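Local coordinates for CdiI immunity protein (Yersinia kristensenii ATCC 33638, PDB 5E3E) that binds the CdiA-CT toxin of its own strain, an RNase A-like nuclease, and so probably protects the cell against it, at residues N81-S84 and E88-K91; C16-D21 and G27-T32. All coordinates share one frame; numbering follows the deposited sequence.

How the contacts relate
Contact 2 comes first along the chain and is the more buried of the two. Contact 1 lies nearer the surface, and its touching residues range from buried Trp89 to exposed Ser84. Each contact sets a loop residue against the early part of a helix: contact 1 uses helix 86-96, contact 2 helix 29-39. Contact 1 rests on two indole rings with a polar fringe. Contact 2 packs a phenyl ring on threonine and alanine, and its polar groups bond within their own segments, to other parts of the chain or to the toxin. The contact centres lie about 15 Å apart. They meet where Trp89 CZ2 approaches Phe18 CZ at 4.0 Å, in an edge-to-face ring pair.

Contact 1 of 2, residues N81-S84 and E88-K91; sequences NEWS and EWLK
The backbones of Trp83 and Trp89 come closest, CA to CA at 6.0 Å, where the irregular segment 81-84 passes beside the first part of helix 86-96. Both residues send their indoles into the contact. Trp89 CD1 lies over one face of the Trp83 ring, displaced toward its rim, and is 3.4 Å from Trp83 NE1. It is equally near Trp83 CD1. The five-membered rings have centroids 4.6 Å apart and planes inclined at 45°, so the pair is oblique. The Trp89 methylene adds a CH-pi contact, with CB 4.3 Å from the centroid of the Trp83 five-membered ring and over its face. In Trp89, CG is anti to the backbone N (chi1 -173°), which swings the indole over so that CD1 lies above the Trp83 five-membered ring.

The six-membered part of Trp83 runs on toward Glu88. Trp83 CE3 lies 4.0 Å from Glu88 CB and just as far from the carbonyl Glu88 O. The Glu88 chain bends at chi2 (-50°), and its carboxylate leads away from segment 81-84. Ser84 OG is 3.9 Å from Glu88 CG, which is contact with the chain and not with the acid group.

Other rings extend the cluster. Tyr79 stacks on Trp89, and His92 lies against Trp83. Near the start of the helix, Ser85 OG accepts a hydrogen bond from Glu88 N.

The two segments are therefore joined by ring and methylene contacts, without hydrogen bonds or salt bridges between them. Dispersion and ring-face contacts hold the loop against the helix, with Trp89 buried and Trp83 partly exposed.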
ATOM      1  N   ASN A  81      -2.453  15.672  -6.643  1.00 18.50           N
ATOM      2  CA  ASN A  81      -2.372  16.132  -8.033  1.00 20.82           C
ATOM      3  C   ASN A  81      -3.715  16.146  -8.715  1.00 20.47           C
ATOM      4  O   ASN A  81      -3.861  16.821  -9.738  1.00 21.75           O
ATOM      5  CB  ASN A  81      -1.260  15.412  -8.802  1.00 23.77           C
ATOM      6  CG  ASN A  81       0.114  16.081  -8.576  1.00 26.09           C
ATOM      7  OD1 ASN A  81       0.210  17.257  -8.161  1.00 28.52           O
ATOM      8  ND2 ASN A  81       1.173  15.351  -8.846  1.00 29.36           N
ATOM      9  N   GLU A  82      -4.699  15.452  -8.147  1.00 19.37           N
ATOM     10  CA  GLU A  82      -6.072  15.470  -8.649  1.00 19.40           C
ATOM     11  C   GLU A  82      -7.062  16.168  -7.728  1.00 18.01           C
ATOM     12  O   GLU A  82      -8.197  16.363  -8.137  1.00 18.58           O
ATOM     13  CB  GLU A  82      -6.568  14.055  -8.895  1.00 20.69           C
ATOM     14  CG  GLU A  82      -6.124  13.499 -10.242  1.00 23.01           C
ATOM     15  CD  GLU A  82      -4.670  13.173 -10.284  1.00 24.38           C
ATOM     16  OE1 GLU A  82      -3.902  13.925 -10.907  1.00 28.07           O
ATOM     17  OE2 GLU A  82      -4.282  12.171  -9.681  1.00 27.29           O
ATOM     18  N   TRP A  83      -6.674  16.477  -6.474  1.00 15.92           N
ATOM     19  CA  TRP A  83      -7.632  16.913  -5.451  1.00 14.63           C
ATOM     20  C   TRP A  83      -7.075  18.089  -4.682  1.00 14.32           C
ATOM     21  O   TRP A  83      -5.923  18.068  -4.302  1.00 14.45           O
ATOM     22  CB  TRP A  83      -7.991  15.774  -4.474  1.00 14.06           C
ATOM     23  CG  TRP A  83      -8.744  14.696  -5.197  1.00 13.52           C
ATOM     24  CD1 TRP A  83      -8.223  13.611  -5.816  1.00 13.56           C
ATOM     25  CD2 TRP A  83     -10.135  14.715  -5.505  1.00 13.25           C
ATOM     26  NE1 TRP A  83      -9.234  12.911  -6.495  1.00 13.43           N
ATOM     27  CE2 TRP A  83     -10.413  13.567  -6.283  1.00 13.25           C
ATOM     28  CE3 TRP A  83     -11.186  15.590  -5.191  1.00 13.25           C
ATOM     29  CZ2 TRP A  83     -11.698  13.270  -6.730  1.00 13.33           C
ATOM     30  CZ3 TRP A  83     -12.457  15.283  -5.634  1.00 13.36           C
ATOM     31  CH2 TRP A  83     -12.694  14.156  -6.412  1.00 13.49           C
ATOM     32  N   SER A  84      -7.917  19.096  -4.454  1.00 13.99           N
ATOM     33  CA  SER A  84      -7.495  20.368  -3.847  1.00 14.01           C
ATOM     34  C   SER A  84      -7.159  20.206  -2.378  1.00 13.92           C
ATOM     35  O   SER A  84      -6.461  21.056  -1.834  1.00 14.39           O
ATOM     36  CB  SER A  84      -8.586  21.456  -3.944  1.00 14.25           C
ATOM     37  OG  SER A  84      -9.762  21.106  -3.180  1.00 14.40           O
ATOM     38  N   GLU A  88     -11.385  16.732   0.533  1.00 13.97           N
ATOM     39  CA  GLU A  88     -12.154  16.494  -0.697  1.00 14.25           C
ATOM     40  C   GLU A  88     -11.908  15.068  -1.245  1.00 13.04           C
ATOM     41  O   GLU A  88     -12.819  14.420  -1.739  1.00 13.20           O
ATOM     42  CB  GLU A  88     -11.903  17.567  -1.739  1.00 15.72           C
ATOM     43  CG  GLU A  88     -12.410  18.955  -1.344  1.00 18.36           C
ATOM     44  CD  GLU A  88     -13.847  18.997  -0.848  1.00 22.12           C
ATOM     45  OE1 GLU A  88     -14.709  18.329  -1.447  1.00 24.61           O
ATOM     46  OE2 GLU A  88     -14.144  19.704   0.161  1.00 27.68           O
ATOM     47  N   TRP A  89     -10.685  14.574  -1.168  1.00 12.08           N
ATOM     48  CA  TRP A  89     -10.409  13.232  -1.665  1.00 11.58           C
ATOM     49  C   TRP A  89     -11.139  12.222  -0.786  1.00 11.37           C
ATOM     50  O   TRP A  89     -11.742  11.288  -1.304  1.00 11.01           O
ATOM     51  CB  TRP A  89      -8.921  12.898  -1.711  1.00 11.46           C
ATOM     52  CG  TRP A  89      -8.697  11.588  -2.375  1.00 11.49           C
ATOM     53  CD1 TRP A  89      -9.233  11.192  -3.576  1.00 11.55           C
ATOM     54  CD2 TRP A  89      -7.969  10.464  -1.879  1.00 11.74           C
ATOM     55  NE1 TRP A  89      -8.863   9.906  -3.866  1.00 11.78           N
ATOM     56  CE2 TRP A  89      -8.074   9.441  -2.842  1.00 11.81           C
ATOM     57  CE3 TRP A  89      -7.179  10.246  -0.745  1.00 11.96           C
ATOM     58  CZ2 TRP A  89      -7.450   8.215  -2.694  1.00 12.32           C
ATOM     59  CZ3 TRP A  89      -6.580   9.028  -0.597  1.00 12.38           C
ATOM     60  CH2 TRP A  89      -6.699   8.035  -1.558  1.00 12.56           C
ATOM     61  N   LEU A  90     -11.097  12.393   0.547  1.00 11.45           N
ATOM     62  CA  LEU A  90     -11.805  11.433   1.408  1.00 11.61           C
ATOM     63  C   LEU A  90     -13.325  11.440   1.129  1.00 11.68           C
ATOM     64  O   LEU A  90     -13.956  10.383   1.192  1.00 11.55           O
ATOM     65  CB  LEU A  90     -11.561  11.700   2.889  1.00 12.13           C
ATOM     66  CG  LEU A  90     -10.155  11.430   3.430  1.00 12.46           C
ATOM     67  CD1 LEU A  90     -10.060  11.757   4.910  1.00 13.23           C
ATOM     68  CD2 LEU A  90      -9.720  10.024   3.211  1.00 12.61           C
ATOM     69  N   LYS A  91     -13.909  12.613   0.921  1.00 12.03           N
ATOM     70  CA  LYS A  91     -15.343  12.711   0.615  1.00 12.65           C
ATOM     71  C   LYS A  91     -15.649  11.986  -0.697  1.00 12.24           C
ATOM     72  O   LYS A  91     -16.703  11.281  -0.819  1.00 12.21           O
ATOM     73  CB  LYS A  91     -15.792  14.170   0.526  1.00 13.84           C
ATOM     74  CG  LYS A  91     -15.864  14.858   1.890  1.00 15.52           C
ATOM     75  CD  LYS A  91     -16.452  16.259   1.743  1.00 18.02           C
ATOM     76  CE  LYS A  91     -16.703  16.892   3.109  1.00 20.86           C
ATOM     77  NZ  LYS A  91     -17.344  18.247   3.066  1.00 23.94           N
TER

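Contact 2 of 2, residues C16-D21 and G27-T32; sequences CYFNQD and GNADET
Phe18 presents one ring face to Thr32. Thr32 CG2 stands 3.9 Å from the ring centroid and 14° off the normal, a CH-pi contact. With CG2 anti to the backbone N of Thr32, the methyl reaches both this ring and the Tyr17 carbonyl, at 3.8 Å from Tyr17 O. Ala29 closes the tight part, its CB 3.9 Å from Phe18 CE1. Thr32 OG1 turns to its own helix and donates to Asn28 O, so the hydroxyl is satisfied inside this apolar patch.

The solvent side is looser and polar. Asn28 and Glu31 form a capping box at the exposed start of helix 29-39: Glu31 N donates to Asn28 OD1 at 2.8 Å, and Asn28 N to Glu31 OE1 at 2.9 Å. The toxin-facing end is separate and buried in the complex. There Asn19 OD1 accepts from Asp21 N in an Asx turn, and Asp21 makes a salt bridge to Arg7 of the toxin chain.

The contact joins the end of helix 8-17 to the start of helix 29-39, across the short helix 22-25. Tyr36 meets the Tyr17 ring edge-to-face, and Tyr17 OH is hydrogen-bonded to Glu40. Helix 86-96 lies beyond the Phe18 ring.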
ATOM      1  N   CYS A  16      -2.879  -1.787   0.685  1.00 11.93           N
ATOM      2  CA  CYS A  16      -3.009  -2.973  -0.139  1.00 12.27           C
ATOM      3  C   CYS A  16      -3.577  -2.619  -1.508  1.00 11.89           C
ATOM      4  O   CYS A  16      -3.245  -3.296  -2.495  1.00 12.08           O
ATOM      5  CB  CYS A  16      -3.849  -4.054   0.521  1.00 12.77           C
ATOM      6  SG  CYS A  16      -3.019  -4.850   1.914  1.00 14.42           S
ATOM      7  N   TYR A  17      -4.516  -1.664  -1.565  1.00 11.54           N
ATOM      8  CA  TYR A  17      -5.094  -1.278  -2.829  1.00 11.52           C
ATOM      9  C   TYR A  17      -4.289  -0.144  -3.427  1.00 11.42           C
ATOM     10  O   TYR A  17      -3.845  -0.283  -4.567  1.00 11.42           O
ATOM     11  CB  TYR A  17      -6.593  -0.924  -2.711  1.00 11.66           C
ATOM     12  CG  TYR A  17      -7.439  -2.181  -2.687  1.00 11.91           C
ATOM     13  CD1 TYR A  17      -7.620  -2.908  -1.522  1.00 11.92           C
ATOM     14  CD2 TYR A  17      -8.012  -2.671  -3.886  1.00 12.19           C
ATOM     15  CE1 TYR A  17      -8.347  -4.083  -1.532  1.00 12.26           C
ATOM     16  CE2 TYR A  17      -8.768  -3.811  -3.896  1.00 12.68           C
ATOM     17  CZ  TYR A  17      -8.936  -4.518  -2.723  1.00 12.68           C
ATOM     18  OH  TYR A  17      -9.673  -5.681  -2.747  1.00 12.95           O
ATOM     19  N   PHE A  18      -4.114   0.957  -2.697  1.00 11.18           N
ATOM     20  CA  PHE A  18      -3.259   2.045  -3.198  1.00 11.57           C
ATOM     21  C   PHE A  18      -1.786   1.784  -2.988  1.00 11.69           C
ATOM     22  O   PHE A  18      -1.038   2.652  -2.567  1.00 12.03           O
ATOM     23  CB  PHE A  18      -3.706   3.410  -2.700  1.00 11.65           C
ATOM     24  CG  PHE A  18      -5.016   3.853  -3.275  1.00 11.81           C
ATOM     25  CD1 PHE A  18      -5.090   4.314  -4.565  1.00 12.15           C
ATOM     26  CD2 PHE A  18      -6.188   3.747  -2.543  1.00 12.10           C
ATOM     27  CE1 PHE A  18      -6.302   4.721  -5.105  1.00 12.30           C
ATOM     28  CE2 PHE A  18      -7.416   4.162  -3.083  1.00 12.27           C
ATOM     29  CZ  PHE A  18      -7.455   4.635  -4.372  1.00 12.63           C
ATOM     30  N   ASN A  19      -1.362   0.554  -3.306  1.00 11.86           N
ATOM     31  CA  ASN A  19       0.041   0.191  -3.309  1.00 12.13           C
ATOM     32  C   ASN A  19       0.757   0.861  -4.504  1.00 12.25           C
ATOM     33  O   ASN A  19       0.128   1.457  -5.356  1.00 11.89           O
ATOM     34  CB  ASN A  19       0.230  -1.332  -3.279  1.00 12.28           C
ATOM     35  CG  ASN A  19      -0.218  -1.999  -4.549  1.00 12.59           C
ATOM     36  OD1 ASN A  19       0.357  -1.777  -5.605  1.00 12.84           O
ATOM     37  ND2 ASN A  19      -1.262  -2.826  -4.465  1.00 12.74           N
ATOM     38  N   GLN A  20       2.093   0.804  -4.540  1.00 12.55           N
ATOM     39  CA  GLN A  20       2.831   1.488  -5.600  1.00 13.10           C
ATOM     40  C   GLN A  20       2.474   1.009  -7.007  1.00 13.26           C
ATOM     41  O   GLN A  20       2.720   1.720  -7.991  1.00 13.61           O
ATOM     42  CB  GLN A  20       4.342   1.313  -5.407  1.00 13.65           C
ATOM     43  CG  GLN A  20       4.882   2.112  -4.247  1.00 14.03           C
ATOM     44  CD  GLN A  20       6.391   1.988  -4.089  1.00 14.55           C
ATOM     45  OE1 GLN A  20       7.138   1.843  -5.066  1.00 14.76           O
ATOM     46  NE2 GLN A  20       6.851   2.066  -2.853  1.00 14.91           N
ATOM     47  N   ASP A  21       1.926  -0.193  -7.096  1.00 13.24           N
ATOM     48  CA  ASP A  21       1.551  -0.777  -8.370  1.00 13.56           C
ATOM     49  C   ASP A  21       0.057  -0.685  -8.708  1.00 13.20           C
ATOM     50  O   ASP A  21      -0.411  -1.401  -9.601  1.00 13.35           O
ATOM     51  CB  ASP A  21       1.970  -2.233  -8.387  1.00 14.37           C
ATOM     52  CG  ASP A  21       3.425  -2.421  -7.997  1.00 15.65           C
ATOM     53  OD1 ASP A  21       4.277  -1.705  -8.524  1.00 15.81           O
ATOM     54  OD2 ASP A  21       3.700  -3.261  -7.146  1.00 18.33           O
ATOM     55  N   GLY A  27      -5.813  -0.016 -12.166  1.00 17.11           N
ATOM     56  CA  GLY A  27      -6.058   1.086 -13.074  1.00 17.65           C
ATOM     57  C   GLY A  27      -5.985   2.395 -12.358  1.00 17.25           C
ATOM     58  O   GLY A  27      -5.202   2.541 -11.403  1.00 17.56           O
ATOM     59  N   ASN A  28      -6.782   3.359 -12.802  1.00 17.15           N
ATOM     60  CA  ASN A  28      -6.746   4.684 -12.203  1.00 17.31           C
ATOM     61  C   ASN A  28      -7.316   4.659 -10.775  1.00 16.22           C
ATOM     62  O   ASN A  28      -7.724   3.599 -10.304  1.00 15.47           O
ATOM     63  CB  ASN A  28      -7.402   5.749 -13.095  1.00 18.19           C
ATOM     64  CG  ASN A  28      -8.916   5.665 -13.124  1.00 19.24           C
ATOM     65  OD1 ASN A  28      -9.540   4.973 -12.340  1.00 18.53           O
ATOM     66  ND2 ASN A  28      -9.520   6.400 -14.057  1.00 20.95           N
ATOM     67  N   ALA A  29      -7.280   5.782 -10.051  1.00 15.89           N
ATOM     68  CA  ALA A  29      -7.662   5.755  -8.645  1.00 15.63           C
ATOM     69  C   ALA A  29      -9.136   5.302  -8.472  1.00 15.54           C
ATOM     70  O   ALA A  29      -9.465   4.560  -7.556  1.00 14.85           O
ATOM     71  CB  ALA A  29      -7.407   7.106  -7.964  1.00 15.84           C
ATOM     72  N   ASP A  30     -10.016   5.703  -9.368  1.00 15.83           N
ATOM     73  CA  ASP A  30     -11.405   5.308  -9.208  1.00 16.23           C
ATOM     74  C   ASP A  30     -11.614   3.839  -9.598  1.00 15.74           C
ATOM     75  O   ASP A  30     -12.469   3.161  -9.022  1.00 15.23           O
ATOM     76  CB  ASP A  30     -12.312   6.265  -9.980  1.00 17.28           C
ATOM     77  CG  ASP A  30     -12.512   7.571  -9.254  1.00 18.22           C
ATOM     78  OD1 ASP A  30     -12.121   7.681  -8.051  1.00 18.81           O
ATOM     79  OD2 ASP A  30     -13.111   8.484  -9.866  1.00 19.78           O
ATOM     80  N   GLU A  31     -10.812   3.333 -10.522  1.00 15.50           N
ATOM     81  CA  GLU A  31     -10.894   1.902 -10.868  1.00 15.59           C
ATOM     82  C   GLU A  31     -10.351   1.074  -9.704  1.00 14.43           C
ATOM     83  O   GLU A  31     -10.847   0.006  -9.440  1.00 14.22           O
ATOM     84  CB  GLU A  31     -10.130   1.621 -12.172  1.00 16.56           C
ATOM     85  CG  GLU A  31     -10.921   2.142 -13.386  1.00 18.25           C
ATOM     86  CD  GLU A  31     -10.098   2.350 -14.645  1.00 20.18           C
ATOM     87  OE1 GLU A  31      -8.846   2.480 -14.572  1.00 19.59           O
ATOM     88  OE2 GLU A  31     -10.721   2.417 -15.758  1.00 22.90           O
ATOM     89  N   THR A  32      -9.370   1.616  -8.996  1.00 13.71           N
ATOM     90  CA  THR A  32      -8.871   0.990  -7.763  1.00 13.20           C
ATOM     91  C   THR A  32      -9.980   0.904  -6.676  1.00 12.68           C
ATOM     92  O   THR A  32     -10.221  -0.155  -6.081  1.00 12.18           O
ATOM     93  CB  THR A  32      -7.605   1.700  -7.274  1.00 13.32           C
ATOM     94  OG1 THR A  32      -6.604   1.602  -8.303  1.00 13.80           O
ATOM     95  CG2 THR A  32      -7.089   1.070  -5.967  1.00 13.43           C
TER